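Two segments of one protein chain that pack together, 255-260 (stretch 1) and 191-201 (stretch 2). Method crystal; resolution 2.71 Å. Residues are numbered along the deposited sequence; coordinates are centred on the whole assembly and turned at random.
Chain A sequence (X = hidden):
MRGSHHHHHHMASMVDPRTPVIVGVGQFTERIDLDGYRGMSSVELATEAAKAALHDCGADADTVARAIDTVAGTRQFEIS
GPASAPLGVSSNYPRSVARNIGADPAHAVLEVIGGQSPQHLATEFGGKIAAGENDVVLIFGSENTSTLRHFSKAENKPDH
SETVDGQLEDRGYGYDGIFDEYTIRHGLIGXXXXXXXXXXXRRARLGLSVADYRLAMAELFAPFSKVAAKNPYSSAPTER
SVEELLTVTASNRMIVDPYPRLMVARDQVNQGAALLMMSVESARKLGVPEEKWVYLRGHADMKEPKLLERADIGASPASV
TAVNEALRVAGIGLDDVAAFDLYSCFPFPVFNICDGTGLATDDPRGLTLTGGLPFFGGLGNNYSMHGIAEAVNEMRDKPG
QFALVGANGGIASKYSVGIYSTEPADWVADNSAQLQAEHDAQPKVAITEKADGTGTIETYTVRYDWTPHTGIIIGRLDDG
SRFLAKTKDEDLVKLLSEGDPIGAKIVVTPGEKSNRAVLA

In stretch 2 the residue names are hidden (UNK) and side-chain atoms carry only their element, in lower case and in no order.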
# COMPACT_ATOMS: atom_id res chain seq x y z
N ILE A 255 -11.51 -12.36 -13.14
CA ILE A 255 -11.99 -12.52 -11.75
C ILE A 255 -12.98 -11.42 -11.37
O ILE A 255 -14.13 -11.67 -11.11
CB ILE A 255 -10.81 -12.49 -10.73
CG1 ILE A 255 -9.82 -13.61 -10.99
CG2 ILE A 255 -11.29 -12.57 -9.25
CD1 ILE A 255 -10.15 -14.96 -10.31
N VAL A 256 -12.48 -10.20 -11.29
CA VAL A 256 -13.27 -9.03 -10.99
C VAL A 256 -12.82 -7.94 -11.99
O VAL A 256 -11.64 -7.76 -12.19
CB VAL A 256 -13.07 -8.61 -9.50
CG1 VAL A 256 -13.46 -7.19 -9.28
CG2 VAL A 256 -13.85 -9.54 -8.54
N ASP A 257 -13.78 -7.28 -12.65
CA ASP A 257 -13.47 -6.32 -13.68
C ASP A 257 -12.71 -5.15 -13.10
O ASP A 257 -13.18 -4.51 -12.17
CB ASP A 257 -14.73 -5.83 -14.40
CG ASP A 257 -14.47 -5.48 -15.88
OD1 ASP A 257 -14.54 -6.40 -16.73
OD2 ASP A 257 -14.21 -4.29 -16.20
N PRO A 258 -11.57 -4.80 -13.70
CA PRO A 258 -11.07 -5.20 -15.01
C PRO A 258 -9.93 -6.19 -15.00
O PRO A 258 -9.27 -6.33 -16.04
CB PRO A 258 -10.57 -3.88 -15.58
CG PRO A 258 -10.08 -3.14 -14.42
CD PRO A 258 -10.79 -3.68 -13.18
N TYR A 259 -9.71 -6.87 -13.87
CA TYR A 259 -8.51 -7.70 -13.68
C TYR A 259 -8.62 -9.19 -14.02
O TYR A 259 -9.52 -9.88 -13.55
CB TYR A 259 -8.00 -7.65 -12.25
CG TYR A 259 -7.99 -6.31 -11.62
CD1 TYR A 259 -7.02 -5.35 -11.99
CD2 TYR A 259 -8.91 -5.98 -10.61
CE1 TYR A 259 -6.99 -4.11 -11.38
CE2 TYR A 259 -8.90 -4.75 -10.02
CZ TYR A 259 -7.93 -3.81 -10.40
OH TYR A 259 -7.91 -2.60 -9.79
N PRO A 260 -7.67 -9.66 -14.84
CA PRO A 260 -7.47 -11.10 -15.05
C PRO A 260 -6.74 -11.69 -13.88
O PRO A 260 -6.00 -11.00 -13.20
CB PRO A 260 -6.61 -11.17 -16.31
CG PRO A 260 -6.29 -9.76 -16.69
CD PRO A 260 -6.79 -8.83 -15.69
N UNK A 191 -11.24 -6.38 -0.96
CA UNK A 191 -10.40 -5.38 -1.60
C UNK A 191 -10.50 -5.27 -3.12
O UNK A 191 -10.48 -4.21 -3.62
c UNK A 191 -9.02 -5.57 -1.22
N UNK A 192 -10.59 -6.37 -3.84
CA UNK A 192 -10.53 -6.38 -5.29
C UNK A 192 -11.69 -5.78 -6.03
O UNK A 192 -11.49 -5.13 -7.00
c UNK A 192 -10.39 -7.72 -3.34
c UNK A 192 -9.83 -8.38 -4.49
c UNK A 192 -10.47 -7.86 -5.59
N UNK A 193 -12.89 -6.09 -5.59
CA UNK A 193 -14.08 -5.52 -6.14
C UNK A 193 -14.09 -3.95 -6.02
O UNK A 193 -14.57 -3.23 -6.91
c UNK A 193 -15.73 -5.60 -4.23
c UNK A 193 -16.45 -6.18 -6.48
c UNK A 193 -15.31 -6.23 -5.53
N UNK A 194 -13.54 -3.44 -4.94
CA UNK A 194 -13.52 -2.00 -4.69
C UNK A 194 -12.46 -1.28 -5.47
O UNK A 194 -12.67 -0.16 -5.88
c UNK A 194 -13.32 -1.73 -3.21
c UNK A 194 -14.63 -1.39 -1.10
o UNK A 194 -14.52 -2.53 -0.65
n UNK A 194 -14.84 -0.32 -0.33
c UNK A 194 -14.54 -1.12 -2.58
N UNK A 195 -11.31 -1.94 -5.66
CA UNK A 195 -10.27 -1.46 -6.52
C UNK A 195 -10.64 -1.48 -7.98
O UNK A 195 -10.11 -0.70 -8.75
c UNK A 195 -7.38 -0.43 -5.47
c UNK A 195 -6.60 0.15 -4.47
c UNK A 195 -8.05 -2.15 -3.95
c UNK A 195 -8.97 -2.23 -6.29
o UNK A 195 -5.82 0.10 -2.22
c UNK A 195 -6.55 -0.45 -3.21
c UNK A 195 -8.11 -1.60 -5.22
c UNK A 195 -7.27 -1.59 -2.94
N UNK A 196 -11.55 -2.38 -8.34
CA UNK A 196 -12.08 -2.46 -9.67
C UNK A 196 -12.80 -1.19 -10.04
O UNK A 196 -12.65 -0.71 -11.17
N UNK A 197 -13.57 -0.67 -9.10
CA UNK A 197 -14.33 0.56 -9.31
C UNK A 197 -13.42 1.79 -9.54
O UNK A 197 -13.70 2.66 -10.35
c UNK A 197 -17.56 0.35 -9.01
c UNK A 197 -16.51 -0.06 -8.04
c UNK A 197 -17.05 -0.22 -6.65
c UNK A 197 -15.26 0.82 -8.13
N UNK A 198 -12.32 1.85 -8.80
CA UNK A 198 -11.37 2.94 -8.88
C UNK A 198 -10.61 2.91 -10.16
O UNK A 198 -10.35 3.90 -10.74
c UNK A 198 -11.88 3.43 -5.88
c UNK A 198 -10.35 2.85 -7.74
c UNK A 198 -9.56 3.15 -5.42
c UNK A 198 -10.54 3.57 -6.41
N UNK A 199 -10.23 1.73 -10.54
CA UNK A 199 -9.58 1.46 -11.78
C UNK A 199 -10.43 1.74 -13.00
O UNK A 199 -9.91 2.18 -13.95
o UNK A 199 -5.82 0.67 -12.46
c UNK A 199 -7.95 -0.23 -12.62
c UNK A 199 -6.62 -0.09 -11.96
c UNK A 199 -9.09 0.04 -11.75
o UNK A 199 -6.34 -0.77 -10.99
N UNK A 200 -11.74 1.50 -12.95
CA UNK A 200 -12.60 1.82 -14.06
C UNK A 200 -12.98 3.28 -14.07
O UNK A 200 -13.25 3.84 -15.09
o UNK A 200 -12.81 -0.54 -15.48
n UNK A 200 -14.24 -1.36 -14.11
c UNK A 200 -13.83 0.93 -14.04
c UNK A 200 -13.58 -0.39 -14.61
N UNK A 201 -12.92 3.91 -12.93
CA UNK A 201 -13.07 5.37 -12.83
C UNK A 201 -11.88 6.16 -13.44
O UNK A 201 -12.07 7.25 -13.98
c UNK A 201 -13.35 5.78 -11.41

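Position 191 carries a single side-chain carbon, out of reach of stretch 1; one carbon and nothing more is alanine, A191. At 192 three carbons close a ring onto the backbone N. The ring itself makes no close contact with stretch 1, but the backbone O lies 3.7 Å from V256 CG1; the closed ring identifies proline, P192.

Position 193 has one carbon carrying two others. Its CA-to-CB bond points away, yet its CA is 3.6 Å from V256 CG1, and one of its two branch carbons lies 4.2 Å from the same V256 CG1. The beta-branched pattern is valine, V193, and that branch carbon is CG2. At 194 there are three carbons, the third bearing one oxygen and one nitrogen; the CA-to-CB bond points away and nothing touches stretch 1. That is a glutamine amide, Q194.

Position 195 shows one carbon, then a six-carbon ring bearing an oxygen. The ring leads away from the contact, while CB approaches Y259 OH at 3.7 Å and the backbone O approaches Y259 OH at 3.1 Å. The ring and its oxygen make this tyrosine, Y195.

Position 196 has no side-chain atoms. Its CA is 3.4 Å from D257 O, a CA-H...O contact with 121° at the hydrogen, and 3.9 Å from P258 CD. The bare backbone suits this close approach, for an ideal CB would sit 2.5 Å from D257 O, a clash. The residue is glycine, G196.

Positions 197 and 198 each hold four carbons forked at the second, and neither touches stretch 1. This is the leucine pattern, L197 and L198.

At 199 three carbons end in two oxygens, one of them 2.7 Å from Y259 OH. The carboxylate at this chain length is glutamate, E199; Y259 OH donates a hydrogen bond to E199 OE2, and E199 CG lies 4.0 Å from P258 CG. Position 200 has two carbons, the second bearing one oxygen, 3.9 Å from P258 CG, and one nitrogen, 3.6 Å from D257 OD2. This is asparagine, N200, and the two atoms are OD1 and ND2. Position 201 has one carbon, out of reach: alanine, A201.

The contact buries 383 Å² in all, and the CA atoms come nearest at G196, whose CA is 5.7 Å from D257 CA. V256 packs against the backbone and side chain of V193, while P258, preceded by a cis peptide bond, meets G196, E199 and N200. Y259 has the most area covered by the other stretch, and its hydroxyl supplies the one hydrogen bond between the stretches. E199 OE2 lies at the ring's edge, near its plane, so the bond extends from the phenol rather than across its face.

Stretch 2 191-201: APVQYGLLENA
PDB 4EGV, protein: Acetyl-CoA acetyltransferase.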